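Local coordinates for fatty acid-binding protein homolog (Ascaris suum, PDB 6I8X) that binds fatty acids inside a beta-barrel and may sequester potentially toxic fatty acids and their peroxidation products or help maintain the eggshell's impermeable lipid layer, at residues V47-R52 with Y122-D127; K18-E23 with G128-M133; D63-T68 with D72-D77. One frame throughout, in Å; residues are numbered along the deposited sequence.

Contact 1 of 3, residues V47-R52 with Y122-D127. With VCA (vaccenic acid), chain C; EDO (1,2-ethanediol), chain G; EDO (1,2-ethanediol), chain H.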
loop_
_atom_site.group_PDB
_atom_site.type_symbol
_atom_site.label_atom_id
_atom_site.label_comp_id
_atom_site.label_asym_id
_atom_site.label_seq_id
_atom_site.Cartn_x
_atom_site.Cartn_y
_atom_site.Cartn_z
ATOM N N VAL A 47 -11.114 5.427 0.138
ATOM C CA VAL A 47 -9.783 5.097 0.671
ATOM C C VAL A 47 -8.933 6.378 0.798
ATOM O O VAL A 47 -8.878 7.217 -0.109
ATOM C CB VAL A 47 -9.027 3.983 -0.143
ATOM C CG1 VAL A 47 -7.657 3.662 0.458
ATOM C CG2 VAL A 47 -9.859 2.701 -0.290
ATOM N N THR A 48 -8.310 6.525 1.953
ATOM C CA THR A 48 -7.384 7.591 2.255
ATOM C C THR A 48 -6.106 6.921 2.759
ATOM O O THR A 48 -6.143 6.164 3.735
ATOM C CB THR A 48 -7.957 8.583 3.288
ATOM O OG1 THR A 48 -9.033 9.304 2.691
ATOM C CG2 THR A 48 -6.899 9.570 3.742
ATOM N N LYS A 49 -4.992 7.202 2.092
ATOM C CA LYS A 49 -3.691 6.664 2.470
ATOM C C LYS A 49 -2.876 7.749 3.126
ATOM O O LYS A 49 -2.927 8.889 2.710
ATOM C CB LYS A 49 -2.952 6.077 1.250
ATOM C CG LYS A 49 -3.526 4.734 0.816
ATOM C CD LYS A 49 -2.735 4.126 -0.338
ATOM C CE LYS A 49 -3.386 2.877 -0.863
ATOM N NZ LYS A 49 -3.090 1.698 -0.047
ATOM N N LYS A 50 -2.171 7.410 4.190
ATOM C CA LYS A 50 -1.336 8.373 4.910
ATOM C C LYS A 50 0.006 7.768 5.116
ATOM O O LYS A 50 0.096 6.633 5.550
ATOM C CB LYS A 50 -1.944 8.793 6.258
ATOM C CG LYS A 50 -3.216 9.590 6.143
ATOM C CD LYS A 50 -3.692 10.079 7.535
ATOM C CE LYS A 50 -4.876 10.992 7.426
ATOM N NZ LYS A 50 -5.511 11.243 8.750
ATOM N N PHE A 51 1.041 8.498 4.744
ATOM C CA PHE A 51 2.443 8.121 4.930
ATOM C C PHE A 51 3.097 9.276 5.672
ATOM O O PHE A 51 2.954 10.433 5.273
ATOM C CB PHE A 51 3.149 7.934 3.576
ATOM C CG PHE A 51 2.746 6.711 2.787
ATOM C CD1 PHE A 51 1.664 6.757 1.906
ATOM C CD2 PHE A 51 3.480 5.531 2.876
ATOM C CE1 PHE A 51 1.313 5.633 1.138
ATOM C CE2 PHE A 51 3.123 4.404 2.114
ATOM C CZ PHE A 51 2.059 4.471 1.231
ATOM N N ARG A 52 3.770 8.976 6.779
ATOM C CA ARG A 52 4.488 9.997 7.531
ATOM C C ARG A 52 5.770 9.436 8.151
ATOM O O ARG A 52 5.911 8.215 8.261
ATOM C CB ARG A 52 3.579 10.627 8.605
ATOM C CG ARG A 52 3.183 9.686 9.740
ATOM C CD ARG A 52 2.493 10.443 10.847
ATOM N NE ARG A 52 2.081 9.557 11.937
ATOM C CZ ARG A 52 0.892 8.963 12.022
ATOM N NH1 ARG A 52 -0.021 9.142 11.070
ATOM N NH2 ARG A 52 0.610 8.176 13.054
ATOM N N TYR A 122 2.554 -4.542 -4.367
ATOM C CA TYR A 122 1.882 -3.327 -4.873
ATOM C C TYR A 122 2.954 -2.268 -5.109
ATOM O O TYR A 122 3.879 -2.138 -4.316
ATOM C CB TYR A 122 0.825 -2.780 -3.902
ATOM C CG TYR A 122 -0.139 -3.824 -3.401
ATOM C CD1 TYR A 122 -0.984 -4.498 -4.277
ATOM C CD2 TYR A 122 -0.174 -4.180 -2.058
ATOM C CE1 TYR A 122 -1.880 -5.465 -3.820
ATOM C CE2 TYR A 122 -1.038 -5.176 -1.593
ATOM C CZ TYR A 122 -1.900 -5.805 -2.476
ATOM O OH TYR A 122 -2.778 -6.759 -2.019
ATOM N N GLU A 123 2.816 -1.505 -6.185
ATOM C CA GLU A 123 3.768 -0.481 -6.581
ATOM C C GLU A 123 3.131 0.911 -6.517
ATOM O O GLU A 123 2.009 1.088 -6.977
ATOM C CB GLU A 123 4.239 -0.818 -7.994
ATOM C CG GLU A 123 5.184 0.168 -8.648
ATOM C CD GLU A 123 5.463 -0.127 -10.112
ATOM O OE1 GLU A 123 5.497 -1.321 -10.492
ATOM O OE2 GLU A 123 5.644 0.845 -10.881
ATOM N N TYR A 124 3.848 1.894 -5.935
ATOM C CA TYR A 124 3.377 3.263 -5.852
ATOM C C TYR A 124 4.308 4.179 -6.585
ATOM O O TYR A 124 5.530 4.082 -6.445
ATOM C CB TYR A 124 3.230 3.764 -4.421
ATOM C CG TYR A 124 2.274 2.996 -3.550
ATOM C CD1 TYR A 124 0.955 3.417 -3.393
ATOM C CD2 TYR A 124 2.720 1.936 -2.757
ATOM C CE1 TYR A 124 0.101 2.799 -2.485
ATOM C CE2 TYR A 124 1.866 1.296 -1.860
ATOM C CZ TYR A 124 0.556 1.730 -1.729
ATOM O OH TYR A 124 -0.290 1.131 -0.828
ATOM N N ARG A 125 3.720 5.112 -7.356
ATOM C CA ARG A 125 4.475 6.087 -8.120
ATOM C C ARG A 125 3.787 7.410 -8.027
ATOM O O ARG A 125 2.575 7.465 -7.916
ATOM C CB ARG A 125 4.592 5.654 -9.591
ATOM C CG ARG A 125 5.460 4.412 -9.823
ATOM C CD ARG A 125 5.649 4.104 -11.299
ATOM N NE ARG A 125 6.497 5.098 -11.956
ATOM C CZ ARG A 125 7.819 5.015 -12.050
ATOM N NH1 ARG A 125 8.463 3.967 -11.552
ATOM N NH2 ARG A 125 8.507 5.974 -12.655
ATOM N N ARG A 126 4.557 8.480 -8.027
ATOM C CA ARG A 126 3.986 9.817 -8.035
ATOM C C ARG A 126 3.899 10.284 -9.455
ATOM O O ARG A 126 4.832 10.082 -10.222
ATOM C CB ARG A 126 4.795 10.814 -7.193
ATOM C CG ARG A 126 4.427 10.794 -5.724
ATOM C CD ARG A 126 3.015 11.283 -5.401
ATOM N NE ARG A 126 2.732 12.665 -5.818
ATOM C CZ ARG A 126 2.946 13.752 -5.077
ATOM N NH1 ARG A 126 3.506 13.651 -3.881
ATOM N NH2 ARG A 126 2.618 14.950 -5.535
ATOM N N ASP A 127 2.769 10.888 -9.818
ATOM C CA ASP A 127 2.560 11.456 -11.136
ATOM C C ASP A 127 1.780 12.764 -10.968
ATOM O O ASP A 127 0.541 12.761 -10.918
ATOM C CB ASP A 127 1.835 10.472 -12.062
ATOM C CG ASP A 127 1.758 10.988 -13.480
ATOM O OD1 ASP A 127 2.640 11.795 -13.864
ATOM O OD2 ASP A 127 0.794 10.622 -14.193
HETATM O O2 VCA C . -5.008 -0.689 -0.557
HETATM C C1 VCA C . -6.182 -0.308 -1.009
HETATM O O1 VCA C . -6.419 0.825 -1.353
HETATM C C2 VCA C . -7.207 -1.405 -1.074
HETATM C C3 VCA C . -8.629 -0.990 -0.708
HETATM C C4 VCA C . -9.527 -2.184 -0.429
HETATM C C5 VCA C . -10.989 -1.856 -0.201
HETATM C C6 VCA C . -11.335 -1.562 1.244
HETATM C C7 VCA C . -12.750 -1.046 1.414
HETATM C C8 VCA C . -13.867 -2.077 1.437
HETATM C C9 VCA C . -14.089 -2.730 2.787
HETATM C C10 VCA C . -15.132 -3.853 2.741
HETATM C C11 VCA C . -14.897 -4.934 3.752
HETATM C C12 VCA C . -13.913 -5.817 3.728
HETATM C C13 VCA C . -12.831 -5.908 2.691
HETATM C C14 VCA C . -11.989 -7.180 2.792
HETATM C C15 VCA C . -10.998 -7.362 1.652
HETATM C C16 VCA C . -9.977 -6.244 1.485
HETATM C C17 VCA C . -8.961 -6.511 0.389
HETATM C C18 VCA C . -7.769 -5.593 0.444
HETATM C C1 EDO G . -10.252 11.037 5.593
HETATM O O1 EDO G . -10.954 9.824 5.357
HETATM C C2 EDO G . -10.683 12.185 4.651
HETATM O O2 EDO G . -9.682 12.453 3.659
HETATM C C1 EDO H . 2.605 -5.093 -10.087
HETATM O O1 EDO H . 3.397 -4.513 -9.061
HETATM C C2 EDO H . 2.191 -4.016 -11.129
HETATM O O2 EDO H . 3.337 -3.287 -11.530
#
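Lys49 and Tyr124 meet at their polar ends inside the barrel: Lys49 NZ donates to Tyr124 OH over 3.0 Å. The two strands are far apart, Lys49 CA lying 11.4 Å from Tyr124 CA, so side chains alone span the interval. Lys49 has CG anti to its carbonyl carbon (chi1 -75°) and runs extended as far as CE before the last torsion turns NZ aside. That bend sets NZ among three oxygens, because it also donates to Asn66 OD1 and to the carboxylate of the vaccenic acid, with Lys49 NZ 3.1 Å from O2 of the ligand. The lysine's methylenes pass the rim of the tyrosine ring, Lys49 CE lying in the ring plane at its edge and 3.8 Å from Tyr124 CE1. Glu108 OE1 is hydrogen-bonded to Tyr124 OH, so both polar ends are held by more than each other. The ammonium would be expected to stabilise a negative charge on the ligand.

Phe51, two residues on and pointing into the same interior, makes a T-shaped pair with Tyr124. Its edge, led by CZ, meets one face of the tyrosine, with Phe51 CZ 4.3 Å from Tyr124 CZ. The centroids of the Phe51 and Tyr124 rings are 5.7 Å apart and the planes stand at 82°. Val47 adds an apolar wall beside the ligand head, Val47 CG1 lying 3.6 Å from ligand O1.

Strand 47-53 is hydrogen-bonded between strands 15-23 and 62-68, while Tyr124 on strand 119-127 leans on Leu131 and Met133 of strand 130-137; the contact thus crosses the barrel lumen.

Contact 2 of 3, residues K18-E23 with G128-M133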
loop_
_atom_site.group_PDB
_atom_site.type_symbol
_atom_site.label_atom_id
_atom_site.label_comp_id
_atom_site.label_asym_id
_atom_site.label_seq_id
_atom_site.Cartn_x
_atom_site.Cartn_y
_atom_site.Cartn_z
ATOM N N LYS A 18 -5.995 10.780 -1.234
ATOM C CA LYS A 18 -7.381 10.309 -1.304
ATOM C C LYS A 18 -7.693 9.626 -2.648
ATOM O O LYS A 18 -7.533 10.242 -3.700
ATOM C CB LYS A 18 -8.365 11.486 -1.021
ATOM C CG LYS A 18 -9.843 11.086 -1.053
ATOM C CD LYS A 18 -10.791 12.290 -1.015
ATOM C CE LYS A 18 -11.078 12.907 -2.383
ATOM N NZ LYS A 18 -11.899 12.020 -3.277
ATOM N N LEU A 19 -8.218 8.385 -2.597
ATOM C CA LEU A 19 -8.664 7.639 -3.787
ATOM C C LEU A 19 -9.747 8.434 -4.555
ATOM O O LEU A 19 -10.809 8.765 -4.005
ATOM C CB LEU A 19 -9.180 6.243 -3.394
ATOM C CG LEU A 19 -9.820 5.414 -4.542
ATOM C CD1 LEU A 19 -8.753 4.951 -5.585
ATOM C CD2 LEU A 19 -10.588 4.253 -3.988
ATOM N N GLU A 20 -9.454 8.713 -5.839
ATOM C CA GLU A 20 -10.286 9.495 -6.747
ATOM C C GLU A 20 -10.884 8.659 -7.890
ATOM O O GLU A 20 -12.029 8.864 -8.256
ATOM C CB GLU A 20 -9.435 10.637 -7.329
ATOM C CG GLU A 20 -10.014 12.012 -7.033
ATOM C CD GLU A 20 -9.466 13.189 -7.815
ATOM O OE1 GLU A 20 -9.008 13.002 -8.967
ATOM O OE2 GLU A 20 -9.560 14.320 -7.286
ATOM N N ARG A 21 -10.092 7.765 -8.485
ATOM C CA ARG A 21 -10.468 6.927 -9.624
ATOM C C ARG A 21 -9.476 5.793 -9.805
ATOM O O ARG A 21 -8.400 5.822 -9.247
ATOM C CB ARG A 21 -10.566 7.765 -10.939
ATOM C CG ARG A 21 -9.262 8.395 -11.406
ATOM C CD ARG A 21 -9.416 9.046 -12.767
ATOM N NE ARG A 21 -8.138 9.553 -13.285
ATOM C CZ ARG A 21 -7.345 8.900 -14.135
ATOM N NH1 ARG A 21 -7.684 7.694 -14.579
ATOM N NH2 ARG A 21 -6.209 9.449 -14.546
ATOM N N ASP A 22 -9.831 4.820 -10.610
ATOM C CA ASP A 22 -9.004 3.674 -10.928
ATOM C C ASP A 22 -9.320 3.207 -12.337
ATOM O O ASP A 22 -10.215 3.752 -12.979
ATOM C CB ASP A 22 -9.209 2.556 -9.888
ATOM C CG ASP A 22 -10.649 2.154 -9.622
ATOM O OD1 ASP A 22 -11.497 2.340 -10.515
ATOM O OD2 ASP A 22 -10.910 1.584 -8.563
ATOM N N GLU A 23 -8.570 2.224 -12.827
ATOM C CA GLU A 23 -8.712 1.663 -14.171
ATOM C C GLU A 23 -8.597 0.173 -14.027
ATOM O O GLU A 23 -7.639 -0.290 -13.401
ATOM C CB GLU A 23 -7.540 2.123 -15.060
ATOM C CG GLU A 23 -7.634 3.533 -15.622
ATOM C CD GLU A 23 -6.331 4.120 -16.158
ATOM O OE1 GLU A 23 -6.283 5.357 -16.347
ATOM O OE2 GLU A 23 -5.353 3.359 -16.361
ATOM N N GLY A 128 2.526 13.860 -10.860
ATOM C CA GLY A 128 1.958 15.171 -10.610
ATOM C C GLY A 128 1.371 15.157 -9.216
ATOM O O GLY A 128 1.996 14.624 -8.283
ATOM N N ASP A 129 0.122 15.604 -9.087
ATOM C CA ASP A 129 -0.581 15.645 -7.791
ATOM C C ASP A 129 -1.110 14.292 -7.349
ATOM O O ASP A 129 -1.803 14.207 -6.343
ATOM C CB ASP A 129 -1.723 16.673 -7.833
ATOM C CG ASP A 129 -1.217 18.039 -8.211
ATOM O OD1 ASP A 129 -0.355 18.587 -7.462
ATOM O OD2 ASP A 129 -1.589 18.520 -9.308
ATOM N N TYR A 130 -0.796 13.247 -8.104
ATOM C CA TYR A 130 -1.293 11.902 -7.850
ATOM C C TYR A 130 -0.252 10.918 -7.412
ATOM O O TYR A 130 0.864 10.919 -7.905
ATOM C CB TYR A 130 -2.031 11.330 -9.095
ATOM C CG TYR A 130 -3.312 12.061 -9.405
ATOM C CD1 TYR A 130 -3.318 13.176 -10.244
ATOM C CD2 TYR A 130 -4.520 11.676 -8.817
ATOM C CE1 TYR A 130 -4.484 13.909 -10.467
ATOM C CE2 TYR A 130 -5.701 12.374 -9.066
ATOM C CZ TYR A 130 -5.679 13.494 -9.892
ATOM O OH TYR A 130 -6.829 14.219 -10.107
ATOM N N LEU A 131 -0.677 10.019 -6.531
ATOM C CA LEU A 131 0.027 8.820 -6.128
ATOM C C LEU A 131 -0.747 7.731 -6.910
ATOM O O LEU A 131 -1.963 7.642 -6.812
ATOM C CB LEU A 131 -0.100 8.600 -4.604
ATOM C CG LEU A 131 0.604 7.363 -4.023
ATOM C CD1 LEU A 131 2.141 7.530 -4.020
ATOM C CD2 LEU A 131 0.069 7.058 -2.635
ATOM N N VAL A 132 -0.054 6.972 -7.731
ATOM C CA VAL A 132 -0.613 5.903 -8.556
ATOM C C VAL A 132 -0.194 4.569 -7.923
ATOM O O VAL A 132 0.995 4.305 -7.767
ATOM C CB VAL A 132 -0.126 6.008 -10.031
ATOM C CG1 VAL A 132 -0.818 4.971 -10.915
ATOM C CG2 VAL A 132 -0.317 7.425 -10.591
ATOM N N MET A 133 -1.178 3.746 -7.561
ATOM C CA MET A 133 -0.949 2.428 -7.025
ATOM C C MET A 133 -1.225 1.422 -8.124
ATOM O O MET A 133 -2.336 1.382 -8.629
ATOM C CB MET A 133 -1.839 2.154 -5.823
ATOM C CG MET A 133 -1.469 0.865 -5.111
ATOM S SD MET A 133 -2.769 0.496 -3.941
ATOM C CE MET A 133 -1.978 -0.680 -2.941
#
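A single hydrogen bond carries the contact: Tyr130 OH donates to Glu20 OE1 across 2.7 Å. The acceptor is met on its syn side, but the hydroxyl stands 32° out of the carboxylate plane. On the tyrosine side, Glu20 OE1 sits at the ring edge and close to the ring plane, 3.4 Å from Tyr130 CE2. The carboxylate and the ring are nevertheless turned 66° against each other, and the two side chains cross at about a right angle. Glu20 has an unstaggered chi1 (-122°) and is extended beyond CG, while Tyr130 has CG anti to its carbonyl carbon, from where the ring stretches toward strand 15-23. Only 96 Å² is buried between the segments, in keeping with a surface bridge.

Strand 140-148 lies between the two strands in the barrel, so Glu20 and Tyr130 join second neighbours over its outer side, where Tyr130 also touches Lys147. Strand 15-23 carries a classic beta bulge here, in which Glu20 and Arg21 together face Tyr145 of that middle strand.

No salt bridge joins the two segments; within 18-23, Arg21 NH1 bonds to Glu23 OE1 at 3.2 Å in a salt bridge, the acceptor lying nearly in the guanidinium plane. The same arginine makes a cation-pi contact with Tyr145, while Asp22 OD2 forms a salt bridge with Arg144, a residue of the vaccenic acid pocket.

Contact 3 of 3, residues D63-T68 with D72-D77. With VCA (vaccenic acid), chain C.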
loop_
_atom_site.group_PDB
_atom_site.type_symbol
_atom_site.label_atom_id
_atom_site.label_comp_id
_atom_site.label_asym_id
_atom_site.label_seq_id
_atom_site.Cartn_x
_atom_site.Cartn_y
_atom_site.Cartn_z
ATOM N N ASP A 63 5.315 5.623 9.439
ATOM C CA ASP A 63 3.968 5.173 9.753
ATOM C C ASP A 63 3.144 5.258 8.483
ATOM O O ASP A 63 3.320 6.179 7.679
ATOM C CB ASP A 63 3.297 6.042 10.838
ATOM C CG ASP A 63 4.030 6.125 12.146
ATOM O OD1 ASP A 63 4.751 5.152 12.494
ATOM O OD2 ASP A 63 3.886 7.157 12.835
ATOM N N MET A 64 2.262 4.310 8.296
ATOM C CA MET A 64 1.332 4.358 7.179
ATOM C C MET A 64 -0.033 3.856 7.645
ATOM O O MET A 64 -0.144 2.937 8.456
ATOM C CB MET A 64 1.852 3.707 5.867
ATOM C CG MET A 64 1.366 2.296 5.594
ATOM S SD MET A 64 -0.253 2.109 4.762
ATOM C CE MET A 64 0.203 2.212 3.096
ATOM N N GLU A 65 -1.061 4.499 7.143
ATOM C CA GLU A 65 -2.443 4.164 7.451
ATOM C C GLU A 65 -3.209 3.986 6.173
ATOM O O GLU A 65 -3.013 4.733 5.220
ATOM C CB GLU A 65 -3.103 5.304 8.268
ATOM C CG GLU A 65 -2.442 5.560 9.614
ATOM C CD GLU A 65 -3.110 6.598 10.488
ATOM O OE1 GLU A 65 -3.051 7.802 10.147
ATOM O OE2 GLU A 65 -3.651 6.210 11.547
ATOM N N ASN A 66 -4.117 3.033 6.174
ATOM C CA ASN A 66 -5.098 2.824 5.126
ATOM C C ASN A 66 -6.412 3.047 5.834
ATOM O O ASN A 66 -6.778 2.240 6.683
ATOM C CB ASN A 66 -5.073 1.401 4.594
ATOM C CG ASN A 66 -4.164 1.208 3.438
ATOM O OD1 ASN A 66 -4.246 1.913 2.449
ATOM N ND2 ASN A 66 -3.322 0.203 3.520
ATOM N N LEU A 67 -7.073 4.170 5.550
ATOM C CA LEU A 67 -8.363 4.533 6.132
ATOM C C LEU A 67 -9.435 4.312 5.083
ATOM O O LEU A 67 -9.386 4.924 4.021
ATOM C CB LEU A 67 -8.362 6.004 6.644
ATOM C CG LEU A 67 -7.204 6.411 7.584
ATOM C CD1 LEU A 67 -7.315 7.875 7.987
ATOM C CD2 LEU A 67 -7.128 5.493 8.852
ATOM N N THR A 68 -10.340 3.360 5.323
ATOM C CA THR A 68 -11.413 3.062 4.353
ATOM C C THR A 68 -12.766 3.226 5.024
ATOM O O THR A 68 -12.814 3.510 6.215
ATOM C CB THR A 68 -11.223 1.700 3.608
ATOM O OG1 THR A 68 -11.835 0.654 4.348
ATOM C CG2 THR A 68 -9.729 1.349 3.309
ATOM N N ASP A 72 -9.842 -0.200 8.837
ATOM C CA ASP A 72 -8.666 0.673 8.805
ATOM C C ASP A 72 -7.446 -0.126 9.251
ATOM O O ASP A 72 -7.586 -1.022 10.072
ATOM C CB ASP A 72 -8.843 1.906 9.701
ATOM C CG ASP A 72 -10.035 2.796 9.344
ATOM O OD1 ASP A 72 -10.381 2.880 8.136
ATOM O OD2 ASP A 72 -10.632 3.397 10.272
ATOM N N THR A 73 -6.267 0.153 8.669
ATOM C CA THR A 73 -4.985 -0.447 9.068
ATOM C C THR A 73 -4.052 0.662 9.529
ATOM O O THR A 73 -4.183 1.806 9.093
ATOM C CB THR A 73 -4.365 -1.393 8.012
ATOM O OG1 THR A 73 -3.964 -0.685 6.848
ATOM C CG2 THR A 73 -5.267 -2.546 7.649
ATOM N N HIS A 74 -3.164 0.346 10.477
ATOM C CA HIS A 74 -2.234 1.309 11.063
ATOM C C HIS A 74 -0.915 0.595 11.320
ATOM O O HIS A 74 -0.780 -0.150 12.303
ATOM C CB HIS A 74 -2.787 1.906 12.379
ATOM C CG HIS A 74 -4.223 2.325 12.328
ATOM N ND1 HIS A 74 -4.588 3.634 12.032
ATOM C CD2 HIS A 74 -5.343 1.603 12.572
ATOM C CE1 HIS A 74 -5.909 3.661 12.106
ATOM N NE2 HIS A 74 -6.406 2.463 12.424
ATOM N N HIS A 75 0.050 0.814 10.416
ATOM C CA HIS A 75 1.393 0.222 10.481
ATOM C C HIS A 75 2.374 1.264 11.022
ATOM O O HIS A 75 2.663 2.247 10.347
ATOM C CB HIS A 75 1.797 -0.315 9.097
ATOM C CG HIS A 75 0.746 -1.196 8.482
ATOM N ND1 HIS A 75 0.078 -2.166 9.229
ATOM C CD2 HIS A 75 0.280 -1.229 7.209
ATOM C CE1 HIS A 75 -0.771 -2.737 8.390
ATOM N NE2 HIS A 75 -0.659 -2.234 7.157
ATOM N N LYS A 76 2.834 1.065 12.269
ATOM C CA LYS A 76 3.709 2.003 12.981
ATOM C C LYS A 76 5.148 1.566 13.118
ATOM O O LYS A 76 5.423 0.408 13.432
ATOM C CB LYS A 76 3.146 2.322 14.380
ATOM C CG LYS A 76 1.659 2.720 14.416
ATOM C CD LYS A 76 1.408 4.148 13.927
ATOM C CE LYS A 76 0.072 4.679 14.394
ATOM N NZ LYS A 76 0.017 4.838 15.879
ATOM N N ASP A 77 6.064 2.535 12.938
ATOM C CA ASP A 77 7.512 2.418 13.085
ATOM C C ASP A 77 8.174 1.403 12.171
ATOM O O ASP A 77 9.058 0.668 12.619
ATOM C CB ASP A 77 7.895 2.140 14.558
ATOM C CG ASP A 77 8.102 3.409 15.324
ATOM O OD1 ASP A 77 9.041 4.153 14.981
ATOM O OD2 ASP A 77 7.297 3.686 16.229
HETATM O O2 VCA C . -5.008 -0.689 -0.557
HETATM C C1 VCA C . -6.182 -0.308 -1.009
HETATM O O1 VCA C . -6.419 0.825 -1.353
HETATM C C2 VCA C . -7.207 -1.405 -1.074
HETATM C C3 VCA C . -8.629 -0.990 -0.708
HETATM C C4 VCA C . -9.527 -2.184 -0.429
HETATM C C5 VCA C . -10.989 -1.856 -0.201
HETATM C C6 VCA C . -11.335 -1.562 1.244
HETATM C C7 VCA C . -12.750 -1.046 1.414
HETATM C C8 VCA C . -13.867 -2.077 1.437
HETATM C C9 VCA C . -14.089 -2.730 2.787
HETATM C C10 VCA C . -15.132 -3.853 2.741
HETATM C C11 VCA C . -14.897 -4.934 3.752
HETATM C C12 VCA C . -13.913 -5.817 3.728
HETATM C C13 VCA C . -12.831 -5.908 2.691
HETATM C C14 VCA C . -11.989 -7.180 2.792
HETATM C C15 VCA C . -10.998 -7.362 1.652
HETATM C C16 VCA C . -9.977 -6.244 1.485
HETATM C C17 VCA C . -8.961 -6.511 0.389
HETATM C C18 VCA C . -7.769 -5.593 0.444
HETATM O O HOH W 1 5.637 5.725 15.170
#
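Met64 and His75 form a hydrogen-bonded pair of the antiparallel ladder, Met64 N reaching His75 O and His75 N reaching Met64 O, each at 2.9 Å. Asn66 and Thr73 repeat the pattern, although Asn66 N approaches Thr73 O from above the carbonyl plane. The short strand axes run 4.7 Å apart at 179°.

Glu65, with CG beside its backbone N (chi1 -62°) and extended beyond, carries OE2 to the His74 ring edge, where His74 ND1 donates in its ring plane at 2.8 Å, on the anti side of the carboxylate. Aspartates grip the backbone at either end: Asp72 OD1 accepts from Thr68 N at 2.9 Å, and Asp63 OD1 from Asp77 N at 3.0 Å. A water links Asp63 OD1 to Asp77 OD2; Asp63 OD2 turns to Arg52 and Ala55 N. Thr68 OG1, hydrogen-bonded to Lys71 O, lies 3.5 Å from C7 of the vaccenic acid.

Apolar contacts follow the two faces: Leu67 CD2 lies 3.9 Å from His74 CE1 on the face with Glu65, and Met64 CG meets the His75 ring edge on the other; His75 ND1 bonds to Asp86.

This is a beta hairpin of the fatty acid-binding protein barrel, lining part of its ligand cavity.

In the fold
From the N terminus, strand 15-23 comes first, and contact 2 returns to it from 128-133, closing a loop of about a hundred residues holding both helices and seven of the strands. Nested within it, contact 1 joins 47-52 to 122-127; inside that again lies contact 3, the short hairpin of 63-68 and 72-77. None cross. Strands 15-23, 47-53, 62-68 and 72-78 are successive neighbours in the sheet, while 119-127 and 130-137 adjoin on its other arm, so contacts 1 and 2 tie the two arms, one through the interior and one across the surface. Contacts 1 and 3 both touch the vaccenic acid; contacts 2 and 3 do not meet, their centres being about 18 Å apart.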